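Local coordinates for protein HpuA (Kingella denitrificans ATCC 33394, PDB 5EC6) that acts as an outer-membrane lipoprotein receptor that binds haemoglobin, probably as a step in acquiring haem iron, at residues A[27-32]-A[50-55]; A[35-40]-A[69-74]. One frame throughout, in Å; residues are numbered along the deposited sequence.

Contact 1 of 2, residues A[27-32]-A[50-55]; sequences PNIVAD and KPFTIT
Pro51 meets Asp32 just past the end of strand 29-31: Asp32 N donates to Pro51 O over 3.0 Å from well above the carbonyl plane (40° out), and Asp32 CB lies 4.0 Å from Pro51 CB. Proline fits here, since this bond asks for its carbonyl and not for an N-H. Phe52 CG stands beside the backbone N, anti to the carbonyl carbon (chi1 -75°), and the neighbouring strand meets the ring obliquely: Phe52 CD2 lies 3.7 Å from Ile29 CG2 and 3.6 Å from Ala31 CA. Ala31 CB points away overall yet still touches Phe52 CE2; the ring also meets that of Tyr80, planes at about 90°. Phe52 O is joined to Asp32 OD2 through a water, while Asp32 OD1 is hydrogen-bonded to Ser34 OG. Thr53 forms the hydrogen-bonded pair with Val30: Thr53 N reaches Val30 O at 2.8 Å and Thr53 O receives Val30 N at 3.0 Å. Both are beta-branched, suiting extended strand, and a second water links Thr53 OG1 to Val30 O. Ile54 belongs to the apolar face with Ile29; the two side chains lie side by side and point the same way, with Ile29 CG2 4.0 Å from Ile54 CG1. Thr55 N closes the series on Asn28 O at 2.8 Å, while Thr55 OG1 turns to a water and to Thr67 OG1. The pattern is that of the short outermost strand, 29-31, of a four-stranded antiparallel sheet.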
loop_
_atom_site.group_PDB
_atom_site.type_symbol
_atom_site.label_atom_id
_atom_site.label_comp_id
_atom_site.label_asym_id
_atom_site.label_seq_id
_atom_site.Cartn_x
_atom_site.Cartn_y
_atom_site.Cartn_z
ATOM N N PRO A 27 -28.295 -8.503 3.286
ATOM C CA PRO A 27 -28.668 -7.354 4.087
ATOM C C PRO A 27 -27.723 -7.092 5.271
ATOM O O PRO A 27 -27.747 -6.027 5.841
ATOM C CB PRO A 27 -30.101 -7.685 4.559
ATOM C CG PRO A 27 -30.216 -9.145 4.436
ATOM C CD PRO A 27 -29.243 -9.620 3.403
ATOM N N ASN A 28 -26.872 -8.066 5.578
ATOM C CA ASN A 28 -25.911 -7.897 6.652
ATOM C C ASN A 28 -24.622 -7.226 6.183
ATOM O O ASN A 28 -23.768 -6.925 7.001
ATOM C CB ASN A 28 -25.569 -9.244 7.239
ATOM C CG ASN A 28 -26.689 -9.764 8.115
ATOM O OD1 ASN A 28 -27.432 -8.982 8.700
ATOM N ND2 ASN A 28 -26.808 -11.043 8.199
ATOM N N ILE A 29 -24.493 -6.999 4.876
ATOM C CA ILE A 29 -23.280 -6.367 4.333
ATOM C C ILE A 29 -23.745 -5.141 3.578
ATOM O O ILE A 29 -24.415 -5.294 2.562
ATOM C CB ILE A 29 -22.518 -7.344 3.444
ATOM C CG1 ILE A 29 -22.060 -8.543 4.276
ATOM C CG2 ILE A 29 -21.292 -6.661 2.788
ATOM C CD1 ILE A 29 -21.422 -9.642 3.500
ATOM N N VAL A 30 -23.454 -3.959 4.107
ATOM C CA VAL A 30 -23.979 -2.706 3.621
ATOM C C VAL A 30 -22.859 -1.736 3.220
ATOM O O VAL A 30 -21.970 -1.407 3.998
ATOM C CB VAL A 30 -24.833 -2.038 4.680
ATOM C CG1 VAL A 30 -25.440 -0.730 4.194
ATOM C CG2 VAL A 30 -25.922 -3.022 5.148
ATOM N N ALA A 31 -22.939 -1.239 1.986
ATOM C CA ALA A 31 -21.930 -0.336 1.502
ATOM C C ALA A 31 -21.965 0.931 2.318
ATOM O O ALA A 31 -23.041 1.461 2.677
ATOM C CB ALA A 31 -22.141 -0.045 0.012
ATOM N N ASP A 32 -20.777 1.414 2.669
ATOM C CA ASP A 32 -20.631 2.579 3.512
ATOM C C ASP A 32 -20.399 3.796 2.607
ATOM O O ASP A 32 -19.355 3.898 1.942
ATOM C CB ASP A 32 -19.468 2.371 4.497
ATOM C CG ASP A 32 -19.405 3.430 5.575
ATOM O OD1 ASP A 32 -19.929 4.541 5.361
ATOM O OD2 ASP A 32 -18.779 3.174 6.626
ATOM N N LYS A 50 -13.191 -0.897 -1.148
ATOM C CA LYS A 50 -14.458 -0.281 -0.908
ATOM C C LYS A 50 -14.879 -0.559 0.553
ATOM O O LYS A 50 -14.615 -1.648 1.070
ATOM C CB LYS A 50 -15.518 -0.818 -1.854
ATOM C CG LYS A 50 -15.337 -0.393 -3.302
ATOM C CD LYS A 50 -16.577 -0.655 -4.111
ATOM C CE LYS A 50 -16.569 0.154 -5.400
ATOM N NZ LYS A 50 -17.690 -0.333 -6.253
ATOM N N PRO A 51 -15.441 0.450 1.217
ATOM C CA PRO A 51 -15.816 0.291 2.660
ATOM C C PRO A 51 -17.241 -0.256 2.830
ATOM O O PRO A 51 -18.165 0.102 2.075
ATOM C CB PRO A 51 -15.760 1.718 3.176
ATOM C CG PRO A 51 -16.150 2.570 1.994
ATOM C CD PRO A 51 -15.632 1.839 0.770
ATOM N N PHE A 52 -17.412 -1.067 3.870
ATOM C CA PHE A 52 -18.694 -1.703 4.185
ATOM C C PHE A 52 -18.905 -1.691 5.699
ATOM O O PHE A 52 -17.971 -1.601 6.487
ATOM C CB PHE A 52 -18.694 -3.161 3.701
ATOM C CG PHE A 52 -18.844 -3.295 2.226
ATOM C CD1 PHE A 52 -17.709 -3.234 1.420
ATOM C CD2 PHE A 52 -20.088 -3.375 1.651
ATOM C CE1 PHE A 52 -17.825 -3.346 0.080
ATOM C CE2 PHE A 52 -20.223 -3.438 0.277
ATOM C CZ PHE A 52 -19.087 -3.431 -0.494
ATOM N N THR A 53 -20.175 -1.798 6.071
ATOM C CA THR A 53 -20.550 -2.100 7.457
ATOM C C THR A 53 -21.133 -3.490 7.451
ATOM O O THR A 53 -22.066 -3.767 6.710
ATOM C CB THR A 53 -21.561 -1.052 7.937
ATOM O OG1 THR A 53 -20.947 0.245 7.892
ATOM C CG2 THR A 53 -21.984 -1.304 9.396
ATOM N N ILE A 54 -20.518 -4.387 8.224
ATOM C CA ILE A 54 -20.791 -5.791 8.135
ATOM C C ILE A 54 -21.252 -6.303 9.509
ATOM O O ILE A 54 -20.552 -6.114 10.521
ATOM C CB ILE A 54 -19.593 -6.550 7.613
ATOM C CG1 ILE A 54 -19.330 -6.064 6.174
ATOM C CG2 ILE A 54 -19.821 -8.039 7.650
ATOM C CD1 ILE A 54 -18.283 -6.810 5.435
ATOM N N THR A 55 -22.385 -6.988 9.483
ATOM C CA THR A 55 -22.973 -7.584 10.702
ATOM C C THR A 55 -22.850 -9.085 10.619
ATOM O O THR A 55 -23.154 -9.712 9.577
ATOM C CB THR A 55 -24.411 -7.098 10.856
ATOM O OG1 THR A 55 -24.454 -5.673 10.954
ATOM C CG2 THR A 55 -25.038 -7.660 12.142
HETATM O O HOH W 1 -24.333 -4.152 8.655
HETATM O O HOH W 2 -22.666 1.180 5.796
HETATM O O HOH W 3 -16.877 1.105 6.612
#

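Contact 2 of 2, residues A[35-40]-A[69-74]; sequences TDREQR and QEILYQ
The loop carrying Arg37 and Gln39 runs beside the strand of Gln69 and Ile71 with 9.2 Å between the CA atoms of each facing pair, Arg37 with Gln69 and Gln39 with Ile71, a gap too wide for backbone pairing and bridged instead by side chains. Arg37 does most of the bridging. Its chain bends twice, chi2 -81° placing CD and chi3 -70° placing NE, and the flat guanidinium comes to lie against the carboxamide of Gln69, the two planes only 19° apart. Gln69 OE1 sits over one face, offset toward the rim, and Gln69 NE2 is 3.7 Å from Arg37 CD, where the amide meets the aliphatic part of the arginine. Long, flexible and flat at the tip, both residues are well suited to such a polar stack. At the edge of the guanidinium, near its plane, Arg37 NH2 approaches Glu70 O at 3.3 Å, but the bond is bent and weak.

Ile71 supplies the apolar element. Its CD1 methyl stands 3.5 Å from Arg37 NH2 and 3.7 Å from Gln39 CD, meeting the glutamine tip to tip, and its side chain also touches Val49 on the neighbouring strand. Gln39 holds its amide in place by folding back on its own loop: NE2 donates to Arg37 O at 3.0 Å in an almost straight bond, with that oxygen in the amide plane, and NE2 also bonds to Thr155 OG1.

Because the contact rests on flat polar groups stacked near the surface, the end of one isoleucine side chain and a weak hydrogen bond, it is probably held mainly by van der Waals packing; a guanidinium beside an amide oxygen and a backbone carbonyl probably adds a modest electrostatic attraction.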
loop_
_atom_site.group_PDB
_atom_site.type_symbol
_atom_site.label_atom_id
_atom_site.label_comp_id
_atom_site.label_asym_id
_atom_site.label_seq_id
_atom_site.Cartn_x
_atom_site.Cartn_y
_atom_site.Cartn_z
ATOM N N THR A 35 -18.660 10.145 4.057
ATOM C CA THR A 35 -17.485 10.851 3.531
ATOM C C THR A 35 -16.232 10.425 4.283
ATOM O O THR A 35 -15.137 10.319 3.714
ATOM C CB THR A 35 -17.646 12.401 3.599
ATOM O OG1 THR A 35 -17.653 12.803 4.963
ATOM C CG2 THR A 35 -18.929 12.850 2.944
ATOM N N ASP A 36 -16.399 10.161 5.576
ATOM C CA ASP A 36 -15.321 9.787 6.444
ATOM C C ASP A 36 -14.592 8.504 5.986
ATOM O O ASP A 36 -13.426 8.280 6.360
ATOM C CB ASP A 36 -15.929 9.561 7.843
ATOM C CG ASP A 36 -14.933 9.038 8.840
ATOM O OD1 ASP A 36 -14.032 9.815 9.224
ATOM O OD2 ASP A 36 -15.041 7.850 9.248
ATOM N N ARG A 37 -15.298 7.635 5.273
ATOM C CA ARG A 37 -14.745 6.315 4.943
ATOM C C ARG A 37 -14.398 6.201 3.476
ATOM O O ARG A 37 -13.994 5.128 3.054
ATOM C CB ARG A 37 -15.698 5.171 5.329
ATOM C CG ARG A 37 -15.804 4.968 6.850
ATOM C CD ARG A 37 -14.671 4.176 7.441
ATOM N NE ARG A 37 -14.726 2.779 7.052
ATOM C CZ ARG A 37 -13.689 1.942 7.133
ATOM N NH1 ARG A 37 -12.471 2.344 7.524
ATOM N NH2 ARG A 37 -13.863 0.717 6.753
ATOM N N GLU A 38 -14.525 7.289 2.702
ATOM C CA GLU A 38 -14.220 7.254 1.280
ATOM C C GLU A 38 -12.783 6.807 1.011
ATOM O O GLU A 38 -11.844 7.209 1.699
ATOM C CB GLU A 38 -14.430 8.620 0.637
ATOM C CG GLU A 38 -15.898 9.037 0.553
ATOM C CD GLU A 38 -16.093 10.434 -0.014
ATOM O OE1 GLU A 38 -15.076 11.176 -0.155
ATOM O OE2 GLU A 38 -17.265 10.762 -0.310
ATOM N N GLN A 39 -12.655 5.914 0.046
ATOM C CA GLN A 39 -11.351 5.314 -0.275
ATOM C C GLN A 39 -10.941 5.824 -1.670
ATOM O O GLN A 39 -11.781 6.178 -2.476
ATOM C CB GLN A 39 -11.441 3.788 -0.286
ATOM C CG GLN A 39 -11.890 3.182 1.037
ATOM C CD GLN A 39 -10.861 3.382 2.110
ATOM O OE1 GLN A 39 -9.756 2.893 2.010
ATOM N NE2 GLN A 39 -11.198 4.170 3.098
ATOM N N ARG A 40 -9.654 5.736 -1.943
ATOM C CA ARG A 40 -9.123 5.988 -3.285
ATOM C C ARG A 40 -8.205 4.823 -3.659
ATOM O O ARG A 40 -7.384 4.389 -2.826
ATOM C CB ARG A 40 -8.273 7.268 -3.253
ATOM C CG ARG A 40 -7.545 7.574 -4.560
ATOM C CD ARG A 40 -6.473 8.625 -4.331
ATOM N NE ARG A 40 -6.997 9.950 -4.076
ATOM C CZ ARG A 40 -6.244 10.948 -3.595
ATOM N NH1 ARG A 40 -4.944 10.756 -3.254
ATOM N NH2 ARG A 40 -6.804 12.127 -3.431
ATOM N N GLN A 69 -17.038 -2.009 10.881
ATOM C CA GLN A 69 -16.546 -1.472 9.595
ATOM C C GLN A 69 -15.475 -2.355 9.028
ATOM O O GLN A 69 -14.569 -2.822 9.756
ATOM C CB GLN A 69 -16.019 -0.070 9.811
ATOM C CG GLN A 69 -17.087 0.922 10.158
ATOM C CD GLN A 69 -16.532 2.340 10.317
ATOM O OE1 GLN A 69 -15.371 2.553 10.776
ATOM N NE2 GLN A 69 -17.321 3.301 9.913
ATOM N N GLU A 70 -15.552 -2.616 7.703
ATOM C CA GLU A 70 -14.567 -3.434 7.038
ATOM C C GLU A 70 -14.262 -2.787 5.683
ATOM O O GLU A 70 -15.038 -1.970 5.195
ATOM C CB GLU A 70 -15.029 -4.865 6.816
ATOM C CG GLU A 70 -15.278 -5.600 8.136
ATOM C CD GLU A 70 -15.551 -7.074 7.988
ATOM O OE1 GLU A 70 -15.147 -7.694 6.991
ATOM O OE2 GLU A 70 -16.152 -7.637 8.953
ATOM N N ILE A 71 -13.130 -3.171 5.110
ATOM C CA ILE A 71 -12.818 -2.881 3.706
ATOM C C ILE A 71 -12.727 -4.182 2.952
ATOM O O ILE A 71 -12.057 -5.101 3.412
ATOM C CB ILE A 71 -11.441 -2.196 3.563
ATOM C CG1 ILE A 71 -11.349 -0.879 4.338
ATOM C CG2 ILE A 71 -11.113 -2.018 2.058
ATOM C CD1 ILE A 71 -12.079 0.276 3.722
ATOM N N LEU A 72 -13.417 -4.261 1.811
ATOM C CA LEU A 72 -13.318 -5.382 0.896
ATOM C C LEU A 72 -12.624 -4.908 -0.383
ATOM O O LEU A 72 -12.705 -3.726 -0.714
ATOM C CB LEU A 72 -14.701 -5.933 0.539
ATOM C CG LEU A 72 -15.587 -6.368 1.706
ATOM C CD1 LEU A 72 -16.983 -6.812 1.219
ATOM C CD2 LEU A 72 -14.869 -7.452 2.463
ATOM N N TYR A 73 -11.975 -5.845 -1.055
ATOM C CA TYR A 73 -11.364 -5.610 -2.358
ATOM C C TYR A 73 -12.394 -6.011 -3.413
ATOM O O TYR A 73 -12.815 -7.156 -3.448
ATOM C CB TYR A 73 -10.054 -6.404 -2.500
ATOM C CG TYR A 73 -9.520 -6.331 -3.911
ATOM C CD1 TYR A 73 -8.972 -5.173 -4.408
ATOM C CD2 TYR A 73 -9.655 -7.401 -4.754
ATOM C CE1 TYR A 73 -8.533 -5.097 -5.728
ATOM C CE2 TYR A 73 -9.231 -7.333 -6.063
ATOM C CZ TYR A 73 -8.677 -6.189 -6.542
ATOM O OH TYR A 73 -8.258 -6.148 -7.871
ATOM N N GLN A 74 -12.790 -5.082 -4.276
ATOM C CA GLN A 74 -13.613 -5.427 -5.469
ATOM C C GLN A 74 -12.681 -5.623 -6.693
ATOM O O GLN A 74 -11.989 -4.688 -7.138
ATOM C CB GLN A 74 -14.655 -4.353 -5.779
ATOM C CG GLN A 74 -15.639 -4.856 -6.812
ATOM C CD GLN A 74 -16.680 -3.860 -7.238
ATOM O OE1 GLN A 74 -16.487 -2.657 -7.208
ATOM N NE2 GLN A 74 -17.845 -4.377 -7.599
#

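From the N terminus the chain first lays down strand 29-31, passes through the loop 35-40 and enters strand 40-43, which pairs with strand 148-154 in the large beta body. Strand 48-57 then returns to the first strand, so contact 1 closes the loop of residues 33-49. Strand 65-74 follows as the next neighbour in the sheet, and contact 2 sets it against loop 35-40, closing residues 41-68. The two closures cross, their segments alternating along the chain. Phe52 N to Glu70 O joins them through the sheet. Contact 1 thus joins the outermost strand 29-31 to the rest of the small sheet, and contact 2 ties that sheet to the loop leading into strand 40-43.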